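Local coordinates for polysialic acid O-acetyltransferase (Escherichia coli, PDB 3JQY), which transfers acetyl groups from acetyl-CoA to the 7- or 9-hydroxyls of capsular polysialic acid, working as a homotrimeric left-handed beta-helix enzyme, at residues B[89-99]-B[110-121]; B[189-200]-B[204-213]. All coordinates share one frame; numbering follows the deposited sequence. Where two conformers were deposited one is given.

Interaction 1 of 2, residues B[89-99]-B[110-121]; sequences HKNSKIKGDIV and RRTTIGAGFEVV
Two successive coils of the left-handed parallel beta-helix stack here, the hexapeptide-repeat fold of this transferase family: 89-99 lies one coil before 110-121, and each segment runs along one face, turns a corner and starts the next face. Evidence for the stacking comes from strands 97-99 and 119-121, which run 9° from parallel with axes 4.8 Å apart. Their ladder is regular: Asp97 N donates to Phe118 O, Val120 N to Asp97 O and Val99 N to Val120 O. A separate bridge joins Lys93 and Thr113, where Lys93 N bonds to Thr112 O at 2.8 Å and Ile114 N to Lys93 O. Between the two ladders the register slips by two residues, and Lys95 N and O, buried by the contact, have no hydrogen-bonding partner in the model.

Inward-facing side chains stack coil upon coil. Ile94 and Ile114 run side by side in the same direction, CD1 to CD1 3.8 Å. Phe118 turns its ring inward with chi1 -174°, CG opposite the backbone N. Its CE2 is 4.2 Å from Ile98 CG1 and also near Ile94 CD1. Ile114 CG2 sits 3.3 Å above the Phe118 ring plane, toward the rim. Leu141 of the following coil also touches Phe118.

At the other corner, Arg110 CD lies 3.8 Å from Lys90 CG, the two chains side by side and pointing the same way, and Arg110 CG packs on His89 CB. His89 ND1 is held by Ile108 O, and the His89 ring and the Arg110 guanidinium are turned 71° apart. Arg110 CB lies over one face of the Arg111 guanidinium, toward its rim, and Arg111 NE makes a salt bridge with Asp132. A water accepts from Arg111 NH1, in the guanidinium plane, at 3.0 Å, and more weakly from Asn91 ND2.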
loop_
_atom_site.group_PDB
_atom_site.type_symbol
_atom_site.label_atom_id
_atom_site.label_comp_id
_atom_site.label_asym_id
_atom_site.label_seq_id
_atom_site.Cartn_x
_atom_site.Cartn_y
_atom_site.Cartn_z
ATOM N N HIS B 89 -9.586 -19.697 -17.877
ATOM C CA HIS B 89 -10.740 -20.590 -18.022
ATOM C C HIS B 89 -12.083 -19.860 -18.073
ATOM O O HIS B 89 -12.206 -18.722 -17.625
ATOM C CB HIS B 89 -10.773 -21.607 -16.879
ATOM C CG HIS B 89 -9.788 -22.727 -17.019
ATOM N ND1 HIS B 89 -8.430 -22.552 -16.867
ATOM C CD2 HIS B 89 -9.973 -24.048 -17.260
ATOM C CE1 HIS B 89 -7.818 -23.713 -17.023
ATOM N NE2 HIS B 89 -8.731 -24.636 -17.264
ATOM N N LYS B 90 -13.093 -20.550 -18.599
ATOM C CA LYS B 90 -14.407 -19.959 -18.850
ATOM C C LYS B 90 -15.064 -19.309 -17.639
ATOM O O LYS B 90 -14.867 -19.735 -16.496
ATOM C CB LYS B 90 -15.351 -21.020 -19.432
ATOM C CG LYS B 90 -15.453 -22.269 -18.578
ATOM C CD LYS B 90 -16.662 -23.125 -18.964
ATOM C CE LYS B 90 -16.577 -23.619 -20.400
ATOM N NZ LYS B 90 -17.755 -24.467 -20.767
ATOM N N ASN B 91 -15.829 -18.256 -17.914
ATOM C CA ASN B 91 -16.680 -17.592 -16.929
ATOM C C ASN B 91 -15.927 -16.838 -15.839
ATOM O O ASN B 91 -16.508 -16.441 -14.835
ATOM C CB ASN B 91 -17.667 -18.583 -16.324
ATOM C CG ASN B 91 -18.712 -19.028 -17.322
ATOM O OD1 ASN B 91 -19.521 -18.225 -17.780
ATOM N ND2 ASN B 91 -18.692 -20.307 -17.675
ATOM N N SER B 92 -14.635 -16.635 -16.040
ATOM C CA SER B 92 -13.838 -15.837 -15.119
ATOM C C SER B 92 -13.930 -14.362 -15.499
ATOM O O SER B 92 -14.384 -14.018 -16.590
ATOM C CB SER B 92 -12.379 -16.294 -15.139
ATOM O OG SER B 92 -11.861 -16.260 -16.458
ATOM N N LYS B 93 -13.489 -13.492 -14.600
ATOM C CA LYS B 93 -13.485 -12.061 -14.865
ATOM C C LYS B 93 -12.120 -11.535 -14.475
ATOM O O LYS B 93 -11.688 -11.725 -13.338
ATOM C CB LYS B 93 -14.556 -11.354 -14.035
ATOM C CG LYS B 93 -15.972 -11.854 -14.290
ATOM C CD LYS B 93 -16.978 -10.956 -13.590
ATOM C CE LYS B 93 -18.399 -11.434 -13.813
ATOM N NZ LYS B 93 -19.374 -10.514 -13.161
ATOM N N ILE B 94 -11.437 -10.879 -15.407
ATOM C CA ILE B 94 -10.048 -10.500 -15.158
ATOM C C ILE B 94 -9.709 -9.095 -15.637
ATOM O O ILE B 94 -10.258 -8.595 -16.630
ATOM C CB ILE B 94 -9.074 -11.523 -15.778
ATOM C CG1 ILE B 94 -7.633 -11.208 -15.363
ATOM C CG2 ILE B 94 -9.230 -11.552 -17.284
ATOM C CD1 ILE B 94 -6.684 -12.372 -15.500
ATOM N N LYS B 95 -8.818 -8.460 -14.881
ATOM C CA LYS B 95 -8.246 -7.165 -15.201
ATOM C C LYS B 95 -6.773 -7.238 -14.802
ATOM O O LYS B 95 -6.363 -8.175 -14.123
ATOM C CB LYS B 95 -8.931 -6.066 -14.380
ATOM C CG LYS B 95 -10.449 -6.090 -14.474
ATOM C CD LYS B 95 -11.081 -4.894 -13.784
ATOM C CE LYS B 95 -12.598 -5.018 -13.795
ATOM N NZ LYS B 95 -13.256 -3.685 -13.776
ATOM N N GLY B 96 -5.979 -6.257 -15.217
ATOM C CA GLY B 96 -4.605 -6.168 -14.756
ATOM C C GLY B 96 -3.529 -6.616 -15.725
ATOM O O GLY B 96 -3.722 -6.634 -16.942
ATOM N N ASP B 97 -2.377 -6.971 -15.166
ATOM C CA ASP B 97 -1.200 -7.260 -15.968
ATOM C C ASP B 97 -0.652 -8.635 -15.644
ATOM O O ASP B 97 -0.306 -8.912 -14.498
ATOM C CB ASP B 97 -0.122 -6.215 -15.698
ATOM C CG ASP B 97 -0.528 -4.830 -16.173
ATOM O OD1 ASP B 97 -0.799 -3.964 -15.317
ATOM O OD2 ASP B 97 -0.593 -4.617 -17.402
ATOM N N ILE B 98 -0.557 -9.486 -16.660
ATOM C CA ILE B 98 0.054 -10.794 -16.495
ATOM C C ILE B 98 1.320 -10.854 -17.333
ATOM O O ILE B 98 1.266 -10.707 -18.548
ATOM C CB ILE B 98 -0.877 -11.926 -16.969
ATOM C CG1 ILE B 98 -2.173 -11.943 -16.149
ATOM C CG2 ILE B 98 -0.160 -13.267 -16.878
ATOM C CD1 ILE B 98 -3.191 -12.959 -16.662
ATOM N N VAL B 99 2.459 -11.066 -16.686
ATOM C CA VAL B 99 3.719 -11.188 -17.411
ATOM C C VAL B 99 4.272 -12.600 -17.244
ATOM O O VAL B 99 4.584 -13.025 -16.128
ATOM C CB VAL B 99 4.744 -10.127 -16.948
ATOM C CG1 VAL B 99 6.035 -10.220 -17.766
ATOM C CG2 VAL B 99 4.130 -8.731 -17.054
ATOM N N ARG B 110 -11.886 -21.557 -13.544
ATOM C CA ARG B 110 -13.251 -21.181 -13.898
ATOM C C ARG B 110 -13.954 -20.360 -12.825
ATOM O O ARG B 110 -13.791 -20.614 -11.629
ATOM C CB ARG B 110 -14.076 -22.448 -14.164
ATOM C CG ARG B 110 -13.564 -23.269 -15.321
ATOM C CD ARG B 110 -14.517 -24.416 -15.645
ATOM N NE ARG B 110 -14.360 -25.537 -14.726
ATOM C CZ ARG B 110 -13.542 -26.565 -14.936
ATOM N NH1 ARG B 110 -12.803 -26.615 -16.037
ATOM N NH2 ARG B 110 -13.463 -27.546 -14.046
ATOM N N ARG B 111 -14.751 -19.388 -13.268
ATOM C CA ARG B 111 -15.605 -18.606 -12.378
ATOM C C ARG B 111 -14.822 -17.833 -11.325
ATOM O O ARG B 111 -15.353 -17.492 -10.272
ATOM C CB ARG B 111 -16.648 -19.505 -11.700
ATOM C CG ARG B 111 -17.524 -20.280 -12.688
ATOM C CD ARG B 111 -18.396 -21.311 -11.984
ATOM N NE ARG B 111 -17.604 -22.251 -11.188
ATOM C CZ ARG B 111 -17.124 -23.407 -11.635
ATOM N NH1 ARG B 111 -17.347 -23.796 -12.887
ATOM N NH2 ARG B 111 -16.413 -24.179 -10.826
ATOM N N THR B 112 -13.560 -17.550 -11.611
ATOM C CA THR B 112 -12.751 -16.759 -10.700
ATOM C C THR B 112 -12.858 -15.282 -11.081
ATOM O O THR B 112 -12.871 -14.942 -12.264
ATOM C CB THR B 112 -11.287 -17.238 -10.731
ATOM O OG1 THR B 112 -11.162 -18.411 -9.910
ATOM C CG2 THR B 112 -10.337 -16.153 -10.237
ATOM N N THR B 113 -12.962 -14.410 -10.083
ATOM C CA THR B 113 -13.037 -12.974 -10.335
ATOM C C THR B 113 -11.795 -12.273 -9.816
ATOM O O THR B 113 -11.301 -12.587 -8.734
ATOM C CB THR B 113 -14.304 -12.343 -9.721
ATOM O OG1 THR B 113 -14.286 -12.490 -8.293
ATOM C CG2 THR B 113 -15.535 -13.038 -10.276
ATOM N N ILE B 114 -11.284 -11.339 -10.609
ATOM C CA ILE B 114 -10.033 -10.667 -10.280
ATOM C C ILE B 114 -10.197 -9.166 -10.459
ATOM O O ILE B 114 -10.595 -8.690 -11.527
ATOM C CB ILE B 114 -8.884 -11.171 -11.170
ATOM C CG1 ILE B 114 -8.610 -12.658 -10.890
ATOM C CG2 ILE B 114 -7.650 -10.309 -10.976
ATOM C CD1 ILE B 114 -7.752 -13.353 -11.943
ATOM N N GLY B 115 -9.891 -8.423 -9.401
ATOM C CA GLY B 115 -10.069 -6.981 -9.397
ATOM C C GLY B 115 -8.970 -6.182 -10.081
ATOM O O GLY B 115 -7.886 -6.690 -10.371
ATOM N N ALA B 116 -9.259 -4.906 -10.326
ATOM C CA ALA B 116 -8.305 -4.009 -10.963
ATOM C C ALA B 116 -7.011 -3.932 -10.162
ATOM O O ALA B 116 -7.026 -4.012 -8.937
ATOM C CB ALA B 116 -8.924 -2.611 -11.122
ATOM N N GLY B 117 -5.892 -3.758 -10.854
ATOM C CA GLY B 117 -4.614 -3.619 -10.183
ATOM C C GLY B 117 -3.895 -4.943 -10.010
ATOM O O GLY B 117 -2.840 -5.004 -9.391
ATOM N N PHE B 118 -4.471 -6.001 -10.563
ATOM C CA PHE B 118 -3.861 -7.334 -10.539
ATOM C C PHE B 118 -2.525 -7.334 -11.277
ATOM O O PHE B 118 -2.416 -6.759 -12.362
ATOM C CB PHE B 118 -4.828 -8.308 -11.201
ATOM C CG PHE B 118 -4.407 -9.752 -11.139
ATOM C CD1 PHE B 118 -4.244 -10.393 -9.924
ATOM C CD2 PHE B 118 -4.242 -10.483 -12.310
ATOM C CE1 PHE B 118 -3.896 -11.740 -9.876
ATOM C CE2 PHE B 118 -3.892 -11.821 -12.271
ATOM C CZ PHE B 118 -3.716 -12.450 -11.054
ATOM N N GLU B 119 -1.505 -7.959 -10.684
ATOM C CA GLU B 119 -0.212 -8.138 -11.357
ATOM C C GLU B 119 0.315 -9.544 -11.120
ATOM O O GLU B 119 0.299 -10.027 -9.986
ATOM C CB GLU B 119 0.852 -7.164 -10.824
ATOM C CG GLU B 119 0.449 -5.702 -10.690
ATOM C CD GLU B 119 1.543 -4.870 -10.024
ATOM O OE1 GLU B 119 2.717 -5.310 -10.045
ATOM O OE2 GLU B 119 1.234 -3.783 -9.475
ATOM N N VAL B 120 0.796 -10.196 -12.177
ATOM C CA VAL B 120 1.531 -11.452 -12.028
ATOM C C VAL B 120 2.956 -11.297 -12.546
ATOM O O VAL B 120 3.161 -10.813 -13.661
ATOM C CB VAL B 120 0.856 -12.616 -12.776
ATOM C CG1 VAL B 120 1.731 -13.867 -12.689
ATOM C CG2 VAL B 120 -0.527 -12.886 -12.196
ATOM N N VAL B 121 3.929 -11.704 -11.728
ATOM C CA VAL B 121 5.346 -11.639 -12.084
ATOM C C VAL B 121 5.923 -13.054 -12.050
ATOM O O VAL B 121 5.770 -13.752 -11.056
ATOM C CB VAL B 121 6.125 -10.787 -11.058
ATOM C CG1 VAL B 121 7.584 -10.642 -11.475
ATOM C CG2 VAL B 121 5.465 -9.427 -10.876
HETATM O O HOH W 1 -18.268 -22.657 -15.525
HETATM O O HOH W 2 -2.324 -4.036 -12.878
#

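Interaction 2 of 2, residues B[189-200]-B[204-213]; sequences VIGYGSIVTKDV and CAAAGNPAKI
Val189 and Ile190 pair in parallel with Ala205 and Ala206 through three nearly straight backbone bonds, Val189 N to Cys204 O, Ala206 N to Val189 O and Gly191 N to Ala206 O, with N-H...O angles of 162° to 164°. Past the corner two more follow, Ile195 N to Gly208 O and Ala211 N to Ile195 O, each 2.9 Å. The second segment then folds back on itself: Ala207 and Lys212 exchange backbone bonds in both directions, across a bend that contains the cis peptide before Pro210.

Ser194 ties the type II turn 191-194 together. Its OG, swung beside its own backbone N (chi1 -64°), donates to Gly191 O at 2.7 Å, and that N reaches the same oxygen from the same face of the carbonyl plane. The hydroxyl oxygen also lies 3.2 Å from Ala207 CA and accepts a weak bond from Gly208 N, whose amide is further held by a water bound to Tyr192 O.

Ile195 and Asn209 extend in the same direction, the isoleucine lying along the amide with Ile195 CD1 3.6 Å from Asn209 ND2 and Ile195 CB equally near Asn209 OD1. Asn209 ND2 has a weak hydrogen bond to Gly193 O of a neighbouring subunit, so this pair sits at the trimer interface. Within the coil, Ala206 CB receives Val200 CG2 at 4.0 Å and Ile190 CD1 at 4.1 Å; Val200 turns its other methyl, CG1, to Ile213 CD1. Val196 CG2 meets Ala211 CB at 3.9 Å.

Lys198, in the loop after strand 195-196, probably contributes to acetyl-CoA binding, as in related enzymes. The last parallel pairing, 189-190 with 204-208, is followed by antiparallel strand 211-216, outermost in that sheet within the chain, in the left-handed beta-helix of a hexapeptide-repeat transferase.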
loop_
_atom_site.group_PDB
_atom_site.type_symbol
_atom_site.label_atom_id
_atom_site.label_comp_id
_atom_site.label_asym_id
_atom_site.label_seq_id
_atom_site.Cartn_x
_atom_site.Cartn_y
_atom_site.Cartn_z
ATOM N N VAL B 189 -8.685 -17.554 3.451
ATOM C CA VAL B 189 -8.902 -16.119 3.297
ATOM C C VAL B 189 -7.606 -15.381 3.604
ATOM O O VAL B 189 -6.995 -15.608 4.650
ATOM C CB VAL B 189 -9.967 -15.630 4.279
ATOM C CG1 VAL B 189 -10.105 -14.115 4.210
ATOM C CG2 VAL B 189 -11.300 -16.315 4.021
ATOM N N ILE B 190 -7.169 -14.516 2.692
ATOM C CA ILE B 190 -6.011 -13.662 2.966
ATOM C C ILE B 190 -6.510 -12.247 3.237
ATOM O O ILE B 190 -7.207 -11.657 2.410
ATOM C CB ILE B 190 -5.004 -13.625 1.791
ATOM C CG1 ILE B 190 -4.545 -15.039 1.418
ATOM C CG2 ILE B 190 -3.804 -12.742 2.147
ATOM C CD1 ILE B 190 -3.914 -15.814 2.575
ATOM N N GLY B 191 -6.151 -11.703 4.393
ATOM C CA GLY B 191 -6.680 -10.416 4.810
ATOM C C GLY B 191 -6.107 -9.228 4.074
ATOM O O GLY B 191 -4.963 -9.258 3.604
ATOM N N TYR B 192 -6.910 -8.170 3.985
ATOM C CA TYR B 192 -6.468 -6.888 3.442
ATOM C C TYR B 192 -5.060 -6.552 3.901
ATOM O O TYR B 192 -4.739 -6.703 5.085
ATOM C CB TYR B 192 -7.393 -5.756 3.919
ATOM C CG TYR B 192 -6.843 -4.395 3.556
ATOM C CD1 TYR B 192 -7.258 -3.742 2.404
ATOM C CD2 TYR B 192 -5.870 -3.789 4.340
ATOM C CE1 TYR B 192 -6.731 -2.509 2.049
ATOM C CE2 TYR B 192 -5.336 -2.562 3.995
ATOM C CZ TYR B 192 -5.767 -1.930 2.848
ATOM O OH TYR B 192 -5.235 -0.709 2.509
ATOM N N GLY B 193 -4.224 -6.089 2.972
ATOM C CA GLY B 193 -2.941 -5.506 3.328
ATOM C C GLY B 193 -1.834 -6.513 3.591
ATOM O O GLY B 193 -0.708 -6.135 3.917
ATOM N N SER B 194 -2.142 -7.796 3.450
ATOM C CA SER B 194 -1.157 -8.823 3.783
ATOM C C SER B 194 0.020 -8.859 2.812
ATOM O O SER B 194 -0.119 -8.524 1.640
ATOM C CB SER B 194 -1.821 -10.203 3.803
ATOM O OG SER B 194 -2.804 -10.271 4.823
ATOM N N ILE B 195 1.178 -9.280 3.313
ATOM C CA ILE B 195 2.232 -9.802 2.450
ATOM C C ILE B 195 2.503 -11.225 2.913
ATOM O O ILE B 195 2.982 -11.452 4.022
ATOM C CB ILE B 195 3.521 -8.949 2.472
ATOM C CG1 ILE B 195 3.218 -7.537 1.952
ATOM C CG2 ILE B 195 4.601 -9.624 1.627
ATOM C CD1 ILE B 195 4.445 -6.647 1.735
ATOM N N VAL B 196 2.148 -12.182 2.062
ATOM C CA VAL B 196 2.211 -13.596 2.404
ATOM C C VAL B 196 3.514 -14.189 1.890
ATOM O O VAL B 196 3.787 -14.161 0.684
ATOM C CB VAL B 196 1.029 -14.365 1.790
ATOM C CG1 VAL B 196 1.078 -15.829 2.220
ATOM C CG2 VAL B 196 -0.301 -13.717 2.183
ATOM N N THR B 197 4.321 -14.722 2.804
ATOM C CA THR B 197 5.641 -15.230 2.440
ATOM C C THR B 197 5.802 -16.727 2.703
ATOM O O THR B 197 6.779 -17.324 2.257
ATOM C CB THR B 197 6.759 -14.473 3.194
ATOM O OG1 THR B 197 6.588 -14.653 4.605
ATOM C CG2 THR B 197 6.704 -12.986 2.878
ATOM N N LYS B 198 4.809 -17.281 3.328
ATOM C CA LYS B 198 4.871 -18.704 3.658
ATOM C C LYS B 198 3.530 -19.383 3.392
ATOM O O LYS B 198 2.491 -18.727 3.379
ATOM C CB LYS B 198 5.252 -18.890 5.127
ATOM C CG LYS B 198 6.650 -18.403 5.461
ATOM C CD LYS B 198 6.944 -18.624 6.935
ATOM C CE LYS B 198 8.322 -18.105 7.326
ATOM N NZ LYS B 198 9.400 -18.842 6.601
ATOM N N ASP B 199 3.474 -20.684 3.163
ATOM C CA ASP B 199 2.228 -21.388 2.843
ATOM C C ASP B 199 1.120 -21.086 3.846
ATOM O O ASP B 199 1.375 -20.943 5.045
ATOM C CB ASP B 199 2.452 -22.906 2.816
ATOM C CG ASP B 199 3.366 -23.352 1.691
ATOM O OD1 ASP B 199 3.627 -22.553 0.772
ATOM O OD2 ASP B 199 3.827 -24.514 1.725
ATOM N N VAL B 200 -0.109 -20.986 3.342
ATOM C CA VAL B 200 -1.294 -20.886 4.183
ATOM C C VAL B 200 -2.122 -22.151 3.959
ATOM O O VAL B 200 -2.537 -22.425 2.841
ATOM C CB VAL B 200 -2.143 -19.654 3.805
ATOM C CG1 VAL B 200 -3.415 -19.589 4.658
ATOM C CG2 VAL B 200 -1.333 -18.384 3.955
ATOM N N CYS B 204 -8.077 -21.609 6.467
ATOM C CA CYS B 204 -7.480 -20.704 7.450
ATOM C C CYS B 204 -7.594 -19.272 6.971
ATOM O O CYS B 204 -7.625 -19.025 5.773
ATOM C CB CYS B 204 -5.994 -20.998 7.623
ATOM S SG CYS B 204 -5.605 -22.549 8.438
ATOM N N ALA B 205 -7.637 -18.334 7.914
ATOM C CA ALA B 205 -7.508 -16.920 7.592
ATOM C C ALA B 205 -6.118 -16.459 8.023
ATOM O O ALA B 205 -5.673 -16.765 9.132
ATOM C CB ALA B 205 -8.579 -16.110 8.299
ATOM N N ALA B 206 -5.427 -15.746 7.135
ATOM C CA ALA B 206 -4.098 -15.221 7.424
ATOM C C ALA B 206 -4.072 -13.726 7.137
ATOM O O ALA B 206 -4.764 -13.254 6.233
ATOM C CB ALA B 206 -3.060 -15.926 6.574
ATOM N N ALA B 207 -3.263 -12.993 7.891
ATOM C CA ALA B 207 -3.104 -11.561 7.685
ATOM C C ALA B 207 -1.804 -11.063 8.304
ATOM O O ALA B 207 -1.230 -11.720 9.172
ATOM C CB ALA B 207 -4.305 -10.786 8.262
ATOM N N GLY B 208 -1.349 -9.895 7.853
ATOM C CA GLY B 208 -0.145 -9.285 8.390
ATOM C C GLY B 208 0.955 -9.099 7.361
ATOM O O GLY B 208 0.846 -9.553 6.218
ATOM N N ASN B 209 2.018 -8.419 7.776
ATOM C CA ASN B 209 3.215 -8.265 6.962
ATOM C C ASN B 209 4.434 -8.443 7.854
ATOM O O ASN B 209 4.853 -7.500 8.521
ATOM C CB ASN B 209 3.261 -6.873 6.325
ATOM C CG ASN B 209 4.547 -6.641 5.538
ATOM O OD1 ASN B 209 5.288 -7.583 5.269
ATOM N ND2 ASN B 209 4.799 -5.392 5.142
ATOM N N PRO B 210 4.995 -9.663 7.888
ATOM C CA PRO B 210 4.554 -10.821 7.096
ATOM C C PRO B 210 3.287 -11.463 7.656
ATOM O O PRO B 210 3.008 -11.374 8.853
ATOM C CB PRO B 210 5.722 -11.791 7.232
ATOM C CG PRO B 210 6.306 -11.481 8.565
ATOM C CD PRO B 210 6.097 -10.000 8.803
ATOM N N ALA B 211 2.527 -12.125 6.788
ATOM C CA ALA B 211 1.258 -12.700 7.195
ATOM C C ALA B 211 1.457 -13.882 8.142
ATOM O O ALA B 211 2.445 -14.625 8.043
ATOM C CB ALA B 211 0.445 -13.114 5.965
ATOM N N LYS B 212 0.528 -14.021 9.081
ATOM C CA LYS B 212 0.505 -15.156 9.987
ATOM C C LYS B 212 -0.913 -15.686 9.997
ATOM O O LYS B 212 -1.854 -14.948 9.706
ATOM C CB LYS B 212 0.891 -14.727 11.402
ATOM C CG LYS B 212 2.184 -13.938 11.483
ATOM C CD LYS B 212 3.357 -14.761 10.985
ATOM C CE LYS B 212 4.676 -14.071 11.292
ATOM N NZ LYS B 212 4.726 -13.629 12.714
ATOM N N ILE B 213 -1.078 -16.952 10.339
ATOM C CA ILE B 213 -2.399 -17.482 10.551
ATOM C C ILE B 213 -3.104 -16.816 11.733
ATOM O O ILE B 213 -2.592 -16.821 12.813
ATOM C CB ILE B 213 -2.423 -19.008 10.787
ATOM C CG1 ILE B 213 -1.750 -19.731 9.676
ATOM C CG2 ILE B 213 -3.820 -19.492 11.018
ATOM C CD1 ILE B 213 -2.320 -19.557 8.521
HETATM O O HOH W 3 -2.513 -7.393 6.665
HETATM O O HOH W 4 3.709 -15.094 5.554
#

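In the fold
Both interactions stack coils of one left-handed parallel beta-helix, and they follow in series: 89-99 with 110-121 closes before 189-200 with 204-213 opens. Their centres are about 20 Å apart and their nearest atoms about 11 Å, so they do not touch, but both reach the same sheets. One runs from strand 97-101 through 119-121, 139-142 and 176-178 to 195-196; another from 113-114 to 204-208. The probable acetyl-CoA site relates to both. In interaction 1, the Val121 side chain is about 6 Å from Gly146; interaction 2 contains Lys198, and the side chains of Ala205 and Lys215 are about 4 Å apart. Lys180 lies about 9 Å from Val121 and 8 Å from Thr197, between side chains.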